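Local coordinates for heat shock protein-related protein (Deinococcus radiodurans, PDB 4FEI) that acts as a small heat shock protein, a stress-response chaperone whose alpha-crystallin domain probably helps keep unfolding proteins from aggregating, at the interface of chains A and B. Coordinates in Å, arbitrary orientation; residue numbers count along the deposited sequence, not the author numbering. Chains: chain A/B, Heat shock protein-related protein.

Contact 1: the interface of chains A and B. Residues chain A 7-9, 65; chain B 56-58.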
ATOM      1  N   PRO A   7       0.974   7.693  -4.768  1.00 16.72           N
ATOM      2  CA  PRO A   7       0.201   6.453  -4.559  1.00 16.66           C
ATOM      3  C   PRO A   7      -0.580   6.075  -5.802  1.00 16.56           C
ATOM      4  O   PRO A   7      -1.259   6.933  -6.394  1.00 16.50           O
ATOM      5  CB  PRO A   7      -0.738   6.794  -3.383  1.00 16.63           C
ATOM      6  CG  PRO A   7      -0.712   8.278  -3.222  1.00 16.63           C
ATOM      7  CD  PRO A   7       0.532   8.809  -3.895  1.00 16.72           C
ATOM      8  N   ALA A   8      -0.459   4.799  -6.193  1.00 16.62           N
ATOM      9  CA  ALA A   8      -1.096   4.263  -7.386  1.00 16.61           C
ATOM     10  C   ALA A   8      -2.666   4.313  -7.308  1.00 16.56           C
ATOM     11  O   ALA A   8      -3.258   4.043  -6.243  1.00 16.59           O
ATOM     12  CB  ALA A   8      -0.570   2.859  -7.667  1.00 16.74           C
ATOM     13  N   ALA A   9      -3.310   4.659  -8.418  1.00 16.60           N
ATOM     14  CA  ALA A   9      -4.781   4.946  -8.467  1.00 16.63           C
ATOM     15  C   ALA A   9      -5.516   4.132  -9.561  1.00 16.81           C
ATOM     16  O   ALA A   9      -5.052   4.016 -10.685  1.00 16.98           O
ATOM     17  CB  ALA A   9      -5.032   6.421  -8.695  1.00 16.62           C
ATOM     18  N   ARG A  65      -2.141  14.184  -5.310  1.00 18.81           N
ATOM     19  CA  ARG A  65      -2.604  13.794  -6.660  1.00 18.20           C
ATOM     20  C   ARG A  65      -3.794  14.619  -7.136  1.00 17.91           C
ATOM     21  O   ARG A  65      -4.709  14.909  -6.352  1.00 18.40           O
ATOM     22  CB  ARG A  65      -2.896  12.299  -6.756  1.00 17.44           C
ATOM     23  CG  ARG A  65      -1.671  11.491  -6.432  1.00 19.04           C
ATOM     24  CD  ARG A  65      -1.655  10.230  -7.091  1.00 18.39           C
ATOM     25  NE  ARG A  65      -1.454  10.365  -8.528  1.00 17.30           N
ATOM     26  CZ  ARG A  65      -1.633   9.344  -9.356  1.00 17.03           C
ATOM     27  NH1 ARG A  65      -1.980   8.129  -8.864  1.00 16.35           N
ATOM     28  NH2 ARG A  65      -1.487   9.518 -10.651  1.00 18.22           N
TER
ATOM     29  N   SER B  56      -6.162   2.154 -14.924  1.00 20.20           N
ATOM     30  CA  SER B  56      -5.431   1.339 -13.942  1.00 19.15           C
ATOM     31  C   SER B  56      -3.973   1.780 -13.790  1.00 18.71           C
ATOM     32  O   SER B  56      -3.249   1.888 -14.792  1.00 19.47           O
ATOM     33  CB  SER B  56      -5.498  -0.143 -14.364  1.00 19.54           C
ATOM     34  OG  SER B  56      -4.887  -0.984 -13.415  1.00 20.14           O
ATOM     35  N   GLU B  57      -3.542   2.031 -12.550  1.00 17.84           N
ATOM     36  CA  GLU B  57      -2.105   2.198 -12.217  1.00 17.24           C
ATOM     37  C   GLU B  57      -1.664   1.120 -11.200  1.00 16.57           C
ATOM     38  O   GLU B  57      -0.464   0.773 -11.112  1.00 17.28           O
ATOM     39  CB  GLU B  57      -1.836   3.574 -11.602  1.00 17.42           C
ATOM     40  CG  GLU B  57      -2.097   4.763 -12.491  1.00 18.37           C
ATOM     41  CD  GLU B  57      -1.963   6.091 -11.722  1.00 20.01           C
ATOM     42  OE1 GLU B  57      -1.522   6.061 -10.550  1.00 20.09           O
ATOM     43  OE2 GLU B  57      -2.304   7.181 -12.280  1.00 23.26           O
ATOM     44  N   ARG B  58      -2.633   0.587 -10.457  1.00 15.66           N
ATOM     45  CA  ARG B  58      -2.361  -0.268  -9.318  1.00 15.39           C
ATOM     46  C   ARG B  58      -2.030  -1.683  -9.744  1.00 15.29           C
ATOM     47  O   ARG B  58      -2.695  -2.232 -10.627  1.00 15.95           O
ATOM     48  CB  ARG B  58      -3.579  -0.302  -8.395  1.00 15.24           C
ATOM     49  CG  ARG B  58      -3.980   1.071  -7.758  1.00 15.24           C
ATOM     50  CD  ARG B  58      -4.827   0.856  -6.527  1.00 16.20           C
ATOM     51  NE  ARG B  58      -5.828  -0.171  -6.812  1.00 17.36           N
ATOM     52  CZ  ARG B  58      -6.386  -0.973  -5.910  1.00 17.66           C
ATOM     53  NH1 ARG B  58      -7.287  -1.867  -6.310  1.00 19.19           N
ATOM     54  NH2 ARG B  58      -6.056  -0.883  -4.620  1.00 19.18           N
TER

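Contact 2: the interface of chains A and B. Residues chain A 10, 12, 21, 23, 86; chain B 47, 50, 53, 58.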
ATOM      1  N   ASP A  10      -6.663   3.582  -9.207  1.00 16.91           N
ATOM      2  CA  ASP A  10      -7.556   2.921 -10.144  1.00 17.16           C
ATOM      3  C   ASP A  10      -8.895   3.658 -10.170  1.00 17.31           C
ATOM      4  O   ASP A  10      -9.353   4.169  -9.156  1.00 17.23           O
ATOM      5  CB  ASP A  10      -7.853   1.476  -9.673  1.00 17.27           C
ATOM      6  CG  ASP A  10      -6.730   0.493 -10.006  1.00 17.27           C
ATOM      7  OD1 ASP A  10      -5.792   0.878 -10.744  1.00 17.35           O
ATOM      8  OD2 ASP A  10      -6.805  -0.651  -9.523  1.00 17.35           O
ATOM      9  N   ARG A  12     -12.704   2.442 -10.983  1.00 18.76           N
ATOM     10  CA  ARG A  12     -13.559   1.278 -11.235  1.00 19.29           C
ATOM     11  C   ARG A  12     -14.969   1.756 -11.594  1.00 19.91           C
ATOM     12  O   ARG A  12     -15.515   2.674 -10.967  1.00 20.55           O
ATOM     13  CB  ARG A  12     -13.590   0.358 -10.005  1.00 18.98           C
ATOM     14  CG  ARG A  12     -14.579  -0.830 -10.106  1.00 19.74           C
ATOM     15  CD  ARG A  12     -14.556  -1.666  -8.829  1.00 20.46           C
ATOM     16  NE  ARG A  12     -14.835  -0.897  -7.595  1.00 21.48           N
ATOM     17  CZ  ARG A  12     -14.478  -1.287  -6.364  1.00 21.78           C
ATOM     18  NH1 ARG A  12     -13.793  -2.437  -6.187  1.00 21.95           N
ATOM     19  NH2 ARG A  12     -14.783  -0.522  -5.302  1.00 21.04           N
ATOM     20  N   LEU A  21      -9.916   3.942  -6.304  1.00 17.46           N
ATOM     21  CA  LEU A  21      -9.153   3.185  -5.318  1.00 16.98           C
ATOM     22  C   LEU A  21      -7.716   3.686  -5.327  1.00 16.80           C
ATOM     23  O   LEU A  21      -7.059   3.762  -6.380  1.00 17.15           O
ATOM     24  CB  LEU A  21      -9.175   1.682  -5.620  1.00 17.11           C
ATOM     25  CG  LEU A  21     -10.525   0.970  -5.520  1.00 17.64           C
ATOM     26  CD1 LEU A  21     -11.174   0.854  -6.864  1.00 18.88           C
ATOM     27  CD2 LEU A  21     -10.264  -0.456  -4.993  1.00 20.65           C
ATOM     28  N   ASP A  23      -3.915   3.345  -3.423  1.00 16.63           N
ATOM     29  CA  ASP A  23      -3.068   2.540  -2.533  1.00 16.75           C
ATOM     30  C   ASP A  23      -2.302   3.477  -1.587  1.00 16.80           C
ATOM     31  O   ASP A  23      -1.307   4.119  -1.997  1.00 16.79           O
ATOM     32  CB  ASP A  23      -2.054   1.692  -3.318  1.00 16.82           C
ATOM     33  CG  ASP A  23      -2.674   0.491  -3.963  1.00 16.88           C
ATOM     34  OD1 ASP A  23      -2.071  -0.037  -4.940  1.00 19.07           O
ATOM     35  OD2 ASP A  23      -3.737   0.041  -3.505  1.00 17.90           O
ATOM     36  N   VAL A  86      -5.970   0.814   1.691  1.00 22.42           N
ATOM     37  CA  VAL A  86      -6.617   1.226   0.439  1.00 22.08           C
ATOM     38  C   VAL A  86      -7.702   2.269   0.718  1.00 21.94           C
ATOM     39  O   VAL A  86      -8.641   2.019   1.496  1.00 22.08           O
ATOM     40  CB  VAL A  86      -7.222  -0.014  -0.300  1.00 22.26           C
ATOM     41  CG1 VAL A  86      -8.076   0.374  -1.540  1.00 21.45           C
ATOM     42  CG2 VAL A  86      -6.104  -1.055  -0.640  1.00 22.73           C
TER
ATOM     43  N   ARG B  47      -3.251 -10.246  -4.062  1.00 18.93           N
ATOM     44  CA  ARG B  47      -4.447  -9.428  -3.968  1.00 19.54           C
ATOM     45  C   ARG B  47      -5.287  -9.556  -5.246  1.00 20.57           C
ATOM     46  O   ARG B  47      -4.734  -9.672  -6.332  1.00 20.39           O
ATOM     47  CB  ARG B  47      -4.147  -7.965  -3.580  1.00 18.65           C
ATOM     48  CG  ARG B  47      -3.704  -7.050  -4.695  1.00 18.35           C
ATOM     49  CD  ARG B  47      -3.741  -5.610  -4.169  1.00 19.98           C
ATOM     50  NE  ARG B  47      -3.103  -4.620  -5.022  1.00 20.76           N
ATOM     51  CZ  ARG B  47      -2.982  -3.326  -4.706  1.00 24.94           C
ATOM     52  NH1 ARG B  47      -3.501  -2.857  -3.573  1.00 26.42           N
ATOM     53  NH2 ARG B  47      -2.399  -2.466  -5.546  1.00 27.87           N
ATOM     54  N   THR B  50      -8.903  -5.666  -9.601  1.00 23.79           N
ATOM     55  CA  THR B  50     -10.105  -4.830  -9.485  1.00 24.98           C
ATOM     56  C   THR B  50     -10.990  -5.009 -10.704  1.00 26.21           C
ATOM     57  O   THR B  50     -10.485  -5.020 -11.843  1.00 26.96           O
ATOM     58  CB  THR B  50      -9.699  -3.382  -9.291  1.00 24.86           C
ATOM     59  OG1 THR B  50      -8.695  -3.332  -8.269  1.00 26.10           O
ATOM     60  CG2 THR B  50     -10.859  -2.551  -8.864  1.00 28.85           C
ATOM     61  N   LEU B  53     -12.400  -2.055 -14.681  1.00 27.37           N
ATOM     62  CA  LEU B  53     -11.433  -0.958 -14.627  1.00 26.85           C
ATOM     63  C   LEU B  53     -11.597   0.017 -15.798  1.00 28.01           C
ATOM     64  O   LEU B  53     -11.693  -0.388 -16.943  1.00 28.46           O
ATOM     65  CB  LEU B  53     -10.014  -1.538 -14.610  1.00 26.46           C
ATOM     66  CG  LEU B  53      -9.107  -1.480 -13.375  1.00 26.29           C
ATOM     67  CD1 LEU B  53      -9.834  -1.282 -12.054  1.00 26.45           C
ATOM     68  CD2 LEU B  53      -8.257  -2.736 -13.366  1.00 26.36           C
ATOM     69  N   ARG B  58      -2.633   0.587 -10.457  1.00 15.66           N
ATOM     70  CA  ARG B  58      -2.361  -0.268  -9.318  1.00 15.39           C
ATOM     71  C   ARG B  58      -2.030  -1.683  -9.744  1.00 15.29           C
ATOM     72  O   ARG B  58      -2.695  -2.232 -10.627  1.00 15.95           O
ATOM     73  CB  ARG B  58      -3.579  -0.302  -8.395  1.00 15.24           C
ATOM     74  CG  ARG B  58      -3.980   1.071  -7.758  1.00 15.24           C
ATOM     75  CD  ARG B  58      -4.827   0.856  -6.527  1.00 16.20           C
ATOM     76  NE  ARG B  58      -5.828  -0.171  -6.812  1.00 17.36           N
ATOM     77  CZ  ARG B  58      -6.386  -0.973  -5.910  1.00 17.66           C
ATOM     78  NH1 ARG B  58      -7.287  -1.867  -6.310  1.00 19.19           N
ATOM     79  NH2 ARG B  58      -6.056  -0.883  -4.620  1.00 19.18           N
TER
HETATM   80  O   HOH W   1      -5.189  -2.136 -11.041  1.00 38.93           O

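Contact 1: the interface of chains A and B
The backbone of B:Glu57 runs beside that of A:Ala9, and its amide, B:Glu57 N, makes a weak, bent hydrogen bond to A:Ala9 O at 3.1 Å. The glutamate side chain is the main tie. B:Glu57 leaves its backbone with CG anti to the carbonyl carbon (chi1 -64°) and runs on extended, which carries its carboxylate past A:Ala9 to meet A:Arg65 tip to tip. The arginine grips it end-on, one terminal nitrogen to each oxygen: A:Arg65 NH1 forms the salt bridge to B:Glu57 OE1 at 2.7 Å, and A:Arg65 NH2 gives a nearly straight bond to the syn lone pair of B:Glu57 OE2 at 3.0 Å. The two planes are 32° apart, so the pairing is twisted and NH1 meets OE1 on its syn side but somewhat off the carboxylate plane. B:Glu57 OE1 also accepts the backbone N of A:Ala9 at 3.1 Å, which comes from above the carboxylate plane; with two donors on this oxygen, rotation of the carboxylate is probably restrained. Behind the pair, A:Arg65 NH1 donates to the carbonyl O of A:Pro7 at 2.8 Å within its own chain. The bend at chi3 (70°) turns the guanidinium so that this nitrogen serves the proline and the glutamate together. This second-shell bond ties A:Arg65 to the segment leading into the contacted strand and probably steadies the guanidinium for its partner. Next to the charged pair, the methylene B:Arg58 CG packs at 3.9 Å from A:Ala8 CB, its methyl, and also lies against the A:Ala8 carbonyl. In the fold, A:Ala9 opens strand 9-14 of the alpha-crystallin domain, A:Arg65 lies in strand 62-68, and B:Glu57 belongs to the loop after B:Ser56, so the glutamate links two strands of the neighbouring subunit.

Contact 2: the interface of chains A and B
B:Arg58 lies between A:Asp10 and A:Asp23 in the alpha-crystallin domain interface of a small heat shock protein, where the end of strand 40-47 and the loops after it in chain B meet strands of chain A. B:Arg58 NE points straight at A:Asp10 OD2, 2.9 Å away in a salt bridge; OD2 lies in the guanidinium plane, but the carboxylate is turned 87° to it and is met from above. A:Asp10 OD1 takes the backbone N of B:Arg58 at 3.2 Å, so A:Asp10 holds both main chain and side chain of this residue, and a water joins A:Asp10 OD2 to the carbonyl O of B:Arg58. The bend at chi3 (-44°) swings the guanidinium tip toward A:Asp23, where B:Arg58 NH2 bonds A:Asp23 OD2 at 2.7 Å. B:Arg47 reaches the same carboxylate tip to tip and grips it end-on, NH2 to OD1 and B:Arg47 NH1 to A:Asp23 OD2 at 2.9 Å. The two arginines approach OD2 from opposite faces. B:Arg58 CZ lies 3.9 Å above the B:Arg47 guanidinium plane, toward its rim, and such neighbouring positive charges would probably favour an ionised A:Asp23. Replacing B:Arg58 by an alanine would probably leave A:Asp10 without its charged mate, A:Asp23 with B:Arg47 alone of this pair, and a gap beside A:Leu21. A:Leu21 CB lies 3.9 Å above the B:Arg58 guanidinium plane, over its centre, while A:Val86 stands at the guanidinium edge. B:Arg58 NH1 donates in plane to the hydroxyl B:Thr50 OG1 at 2.8 Å, probably helping to hold the guanidinium's turn. B:Thr50 CG2 meets the tip of A:Leu21 and packs against A:Arg12 CD at 3.8 Å; A:Arg12 pairs with B:Leu53 in an antiparallel beta bridge.

Contact 1 and contact 2 are neighbouring patches of one interface, their C-alpha centres about 7 Å apart. They share B:Arg58, whose CG packs in contact 1, while its backbone N, methylenes and guanidinium all take part in contact 2; B:Glu57, just before it in sequence, turns its side chain to strand 62-68 instead. On chain A, strand 9-14 runs through both, contact 2 adding strands 17-23 and 86-92. The adjacent B:Glu57 and B:Arg58, with help from residues 47-53, thus engage several strands of the partner. Because the interface is two-fold symmetric, both patches recur with the chains exchanged, consistent with the alpha-crystallin dimer typical of this family.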